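Local coordinates for invasion-associated protein B (Bartonella henselae, PDB 3DTD) that is of unknown biochemical function but probably takes part in host-cell invasion by the bacterium, at residues 90-94 / 95-99; 157-160 / 161-164. All coordinates share one frame; numbering follows the deposited sequence.

Interaction 1: residues 90-94 / 95-99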
loop_
_atom_site.group_PDB
_atom_site.type_symbol
_atom_site.label_atom_id
_atom_site.label_comp_id
_atom_site.label_asym_id
_atom_site.label_seq_id
_atom_site.Cartn_x
_atom_site.Cartn_y
_atom_site.Cartn_z
ATOM N N LEU C 90 22.477 -16.490 -36.849
ATOM C CA LEU C 90 21.232 -15.973 -37.415
ATOM C C LEU C 90 20.977 -16.586 -38.789
ATOM O O LEU C 90 21.841 -16.538 -39.665
ATOM C CB LEU C 90 21.283 -14.446 -37.531
ATOM C CG LEU C 90 21.007 -13.580 -36.296
ATOM C CD1 LEU C 90 22.233 -13.438 -35.407
ATOM C CD2 LEU C 90 20.525 -12.213 -36.732
ATOM N N GLN C 91 19.788 -17.150 -38.975
ATOM C CA GLN C 91 19.426 -17.800 -40.231
ATOM C C GLN C 91 17.985 -17.486 -40.626
ATOM O O GLN C 91 17.067 -17.655 -39.827
ATOM C CB GLN C 91 19.625 -19.317 -40.120
ATOM C CG GLN C 91 19.433 -20.078 -41.428
ATOM C CD GLN C 91 19.496 -21.586 -41.258
ATOM O OE1 GLN C 91 19.287 -22.117 -40.164
ATOM N NE2 GLN C 91 19.775 -22.286 -42.348
ATOM N N VAL C 92 17.794 -17.031 -41.861
ATOM C CA VAL C 92 16.448 -16.833 -42.384
ATOM C C VAL C 92 15.877 -18.190 -42.782
ATOM O O VAL C 92 16.299 -18.788 -43.780
ATOM C CB VAL C 92 16.395 -15.866 -43.584
ATOM C CG1 VAL C 92 14.961 -15.467 -43.861
ATOM C CG2 VAL C 92 17.242 -14.640 -43.329
ATOM N N ASP C 93 14.930 -18.658 -41.968
ATOM C CA ASP C 93 14.285 -19.965 -42.109
ATOM C C ASP C 93 15.298 -21.111 -42.199
ATOM O O ASP C 93 16.050 -21.341 -41.253
ATOM C CB ASP C 93 13.277 -19.968 -43.270
ATOM C CG ASP C 93 12.156 -18.958 -43.076
ATOM O OD1 ASP C 93 11.482 -18.989 -42.020
ATOM O OD2 ASP C 93 11.945 -18.134 -43.986
ATOM N N GLU C 94 15.331 -21.803 -43.337
ATOM C CA GLU C 94 16.216 -22.956 -43.522
ATOM C C GLU C 94 17.169 -22.790 -44.703
ATOM O O GLU C 94 17.812 -23.750 -45.130
ATOM C CB GLU C 94 15.396 -24.243 -43.674
ATOM C CG GLU C 94 14.708 -24.706 -42.394
ATOM C CD GLU C 94 13.876 -25.966 -42.587
ATOM O OE1 GLU C 94 14.408 -26.971 -43.110
ATOM O OE2 GLU C 94 12.686 -25.953 -42.203
ATOM N N GLY C 95 17.271 -21.565 -45.214
ATOM C CA GLY C 95 18.091 -21.271 -46.387
ATOM C C GLY C 95 19.543 -20.934 -46.096
ATOM O O GLY C 95 20.030 -21.122 -44.981
ATOM N N LYS C 96 20.221 -20.408 -47.112
ATOM C CA LYS C 96 21.666 -20.185 -47.080
ATOM C C LYS C 96 22.088 -18.833 -46.502
ATOM O O LYS C 96 23.286 -18.542 -46.416
ATOM C CB LYS C 96 22.255 -20.347 -48.488
ATOM C CG LYS C 96 22.323 -21.785 -48.994
ATOM C CD LYS C 96 22.884 -21.816 -50.406
ATOM C CE LYS C 96 23.046 -23.235 -50.919
ATOM N NZ LYS C 96 23.562 -23.240 -52.319
ATOM N N ALA C 97 21.114 -18.010 -46.115
ATOM C CA ALA C 97 21.413 -16.733 -45.477
ATOM C C ALA C 97 21.771 -16.942 -44.010
ATOM O O ALA C 97 20.903 -16.903 -43.139
ATOM C CB ALA C 97 20.255 -15.764 -45.627
ATOM N N VAL C 98 23.057 -17.178 -43.754
ATOM C CA VAL C 98 23.557 -17.425 -42.403
ATOM C C VAL C 98 24.554 -16.340 -41.978
ATOM O O VAL C 98 25.534 -16.071 -42.676
ATOM C CB VAL C 98 24.169 -18.855 -42.255
ATOM C CG1 VAL C 98 24.796 -19.050 -40.882
ATOM C CG2 VAL C 98 23.107 -19.925 -42.485
ATOM N N ILE C 99 24.268 -15.709 -40.842
ATOM C CA ILE C 99 25.167 -14.750 -40.204
ATOM C C ILE C 99 25.629 -15.307 -38.857
ATOM O O ILE C 99 24.832 -15.843 -38.086
ATOM C CB ILE C 99 24.482 -13.360 -40.032
ATOM C CG1 ILE C 99 24.675 -12.512 -41.284
ATOM C CG2 ILE C 99 25.023 -12.580 -38.819
ATOM C CD1 ILE C 99 23.909 -11.218 -41.234
HETATM O O HOH W 1 18.014 -18.165 -45.456
#
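Leu90 and Ile99 face each other as an antiparallel hydrogen-bonded pair and hold together the strands of the beta hairpin formed by 88-92 and 98-101. Leu90 N gives a nearly straight hydrogen bond of 2.7 Å to Ile99 O, and Ile99 N returns one of 2.8 Å to Leu90 O. Gln91 and Val98 form the next, non-hydrogen-bonded pair. Beyond it the ladder slackens: the bond from Val92 N to Ala97 O is weak, and the same carbonyl oxygen also receives a CA-H contact from Gln91. Val92 to Gly95 make a type II' turn, closed by Gly95 N on Val92 O at 3.3 Å. A water bridges the two arms beside the turn, donating to Val92 O and accepting from Ala97 N, the residue at the centre of an inverse gamma turn.

Among side-chain bonds, the amide of Gln91 is the one that reaches across. With CG anti to the backbone N (chi1 -173°) and the chain extended beyond it, NE2 arrives 2.9 Å from Gly95 O. The acceptor lies in the plane of the amide and the donor in the plane of the carbonyl, while Arg89 NH1 bonds to OE1 and helps fix the rotation of the amide.

Apolar contacts lie on both faces. Gln91 CG meets Val98 CG2 at 3.8 Å on one; on the other, Val92 CG2 lies 4.0 Å from Ala97 CB, both side chains touching Tyr121 of helix 119-127. Asp93 turns instead to the backbone N of Lys129 and His130, tying the turn to strand 130-136.

Two strong backbone bonds thus secure the paired strands, whereas near the turn the Gln91 amide gives Gly95 O a partner, and the water supplies one for Ala97 N while adding a second to Val92 O.

Interaction 2: residues 157-160 / 161-164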
loop_
_atom_site.group_PDB
_atom_site.type_symbol
_atom_site.label_atom_id
_atom_site.label_comp_id
_atom_site.label_asym_id
_atom_site.label_seq_id
_atom_site.Cartn_x
_atom_site.Cartn_y
_atom_site.Cartn_z
ATOM N N ASN C 157 7.365 -4.499 -45.687
ATOM C CA ASN C 157 6.561 -3.273 -45.680
ATOM C C ASN C 157 7.057 -2.200 -44.715
ATOM O O ASN C 157 6.966 -1.008 -45.018
ATOM C CB ASN C 157 5.090 -3.584 -45.406
ATOM C CG ASN C 157 4.377 -4.164 -46.614
ATOM O OD1 ASN C 157 4.750 -3.911 -47.762
ATOM N ND2 ASN C 157 3.334 -4.941 -46.359
ATOM N N ALA C 158 7.580 -2.629 -43.567
ATOM C CA ALA C 158 8.203 -1.714 -42.614
ATOM C C ALA C 158 9.520 -1.141 -43.152
ATOM O O ALA C 158 9.813 0.035 -42.950
ATOM C CB ALA C 158 8.410 -2.383 -41.261
ATOM N N LEU C 159 10.297 -1.965 -43.852
ATOM C CA LEU C 159 11.547 -1.502 -44.453
ATOM C C LEU C 159 11.307 -0.528 -45.609
ATOM O O LEU C 159 12.055 0.431 -45.770
ATOM C CB LEU C 159 12.418 -2.679 -44.890
ATOM C CG LEU C 159 13.834 -2.391 -45.391
ATOM C CD1 LEU C 159 14.630 -1.503 -44.434
ATOM C CD2 LEU C 159 14.544 -3.699 -45.617
ATOM N N ASN C 160 10.253 -0.774 -46.387
ATOM C CA ASN C 160 9.793 0.150 -47.428
ATOM C C ASN C 160 9.407 1.525 -46.895
ATOM O O ASN C 160 9.668 2.541 -47.539
ATOM C CB ASN C 160 8.602 -0.442 -48.186
ATOM C CG ASN C 160 8.994 -1.589 -49.090
ATOM O OD1 ASN C 160 10.171 -1.842 -49.308
ATOM N ND2 ASN C 160 8.002 -2.295 -49.618
ATOM N N ARG C 161 8.773 1.534 -45.724
ATOM C CA ARG C 161 8.436 2.757 -45.007
ATOM C C ARG C 161 9.688 3.477 -44.497
ATOM O O ARG C 161 9.764 4.704 -44.558
ATOM C CB ARG C 161 7.462 2.443 -43.864
ATOM C CG ARG C 161 7.015 3.639 -43.025
ATOM C CD ARG C 161 6.326 4.705 -43.842
ATOM N NE ARG C 161 5.851 5.788 -42.990
ATOM C CZ ARG C 161 5.639 7.033 -43.399
ATOM N NH1 ARG C 161 5.866 7.373 -44.662
ATOM N NH2 ARG C 161 5.208 7.939 -42.536
ATOM N N LEU C 162 10.665 2.706 -44.021
ATOM C CA LEU C 162 11.961 3.235 -43.600
ATOM C C LEU C 162 12.738 3.891 -44.743
ATOM O O LEU C 162 13.417 4.900 -44.536
ATOM C CB LEU C 162 12.799 2.133 -42.937
ATOM C CG LEU C 162 13.184 2.288 -41.462
ATOM C CD1 LEU C 162 12.013 2.574 -40.543
ATOM C CD2 LEU C 162 13.958 1.077 -40.995
ATOM N N ILE C 163 12.626 3.310 -45.940
ATOM C CA ILE C 163 13.210 3.872 -47.163
ATOM C C ILE C 163 12.523 5.191 -47.518
ATOM O O ILE C 163 13.187 6.177 -47.835
ATOM C CB ILE C 163 13.152 2.855 -48.344
ATOM C CG1 ILE C 163 14.040 1.639 -48.047
ATOM C CG2 ILE C 163 13.599 3.495 -49.660
ATOM C CD1 ILE C 163 13.681 0.382 -48.812
ATOM N N ALA C 164 11.196 5.196 -47.425
ATOM C CA ALA C 164 10.367 6.375 -47.683
ATOM C C ALA C 164 10.590 7.523 -46.693
ATOM O O ALA C 164 10.485 8.692 -47.067
ATOM C CB ALA C 164 8.892 5.983 -47.716
#
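Asn157 O accepts the backbone N of Arg161 at 3.2 Å, in the first of four successive i to i+4 hydrogen bonds within the C-terminal helix 155-168. This donor stands above the carbonyl plane, 35° out of it. The side-chain amide of Asn157 points from the helix and binds, through ND2, a glycerol probably left from crystallisation.

Ala158 O takes Leu162 N at 3.0 Å. Its carbonyl also lies beside Arg161 CB, at 3.5 Å, while the arginine chain, bent at chi2 (59°), carries its guanidinium off the helix to a salt bridge between NE and Glu27 OE2. The methyl of Ala158 rests on Trp32, Ile34 and Met47 of the large sheet.

Leu159 O bonds to Ile163 N at 2.9 Å and is covered by that side chain: Ile163 CG1 and CD1 approach the oxygen to 3.3 Å and 3.4 Å. The isobutyl group of Leu159 touches both neighbours of the next turn, CD1 lying 4.3 Å from Leu162 CB and CG also meeting Ile163 CD1; together with Leu162 it packs on Met47. Val122 of helix 119-127 flanks Leu159 as well.

Asn160 O receives Ala164 N, and Ala164 CB sits close to the same oxygen. The side chains of Asn160 and Ile163 run side by side in the same direction, OD1 coming no nearer than 4.2 Å to Ile163 CD1.

The helix is therefore amphipathic: Ala158, Leu159 and Leu162 anchor it to the sheet, the amides of Asn157 and Asn160 lie on its exposed side, and the Arg161-Glu27 pair ties it to the strand 27-29 region near the chain's beginning.

Interaction 1 and interaction 2 occupy separate parts of the same IalB domain, their centres about 22 Å apart and their nearest atoms about 11 Å apart. The hairpin at 90-99 includes an outermost strand of the four-stranded sheet, whereas the helical segment 157-164 lies against strands 32-39 and 42-52 of the seven-stranded sheet. Helix 119-127 is common to both neighbourhoods: Tyr121 and Leu125 meet residues of interaction 1, while Val122 and Arg126 meet Leu159 of interaction 2. The glycerol, probably from the crystallisation liquor, is about 3 Å from the side chain of Asn157 (nearest atoms) and so belongs to interaction 2 alone.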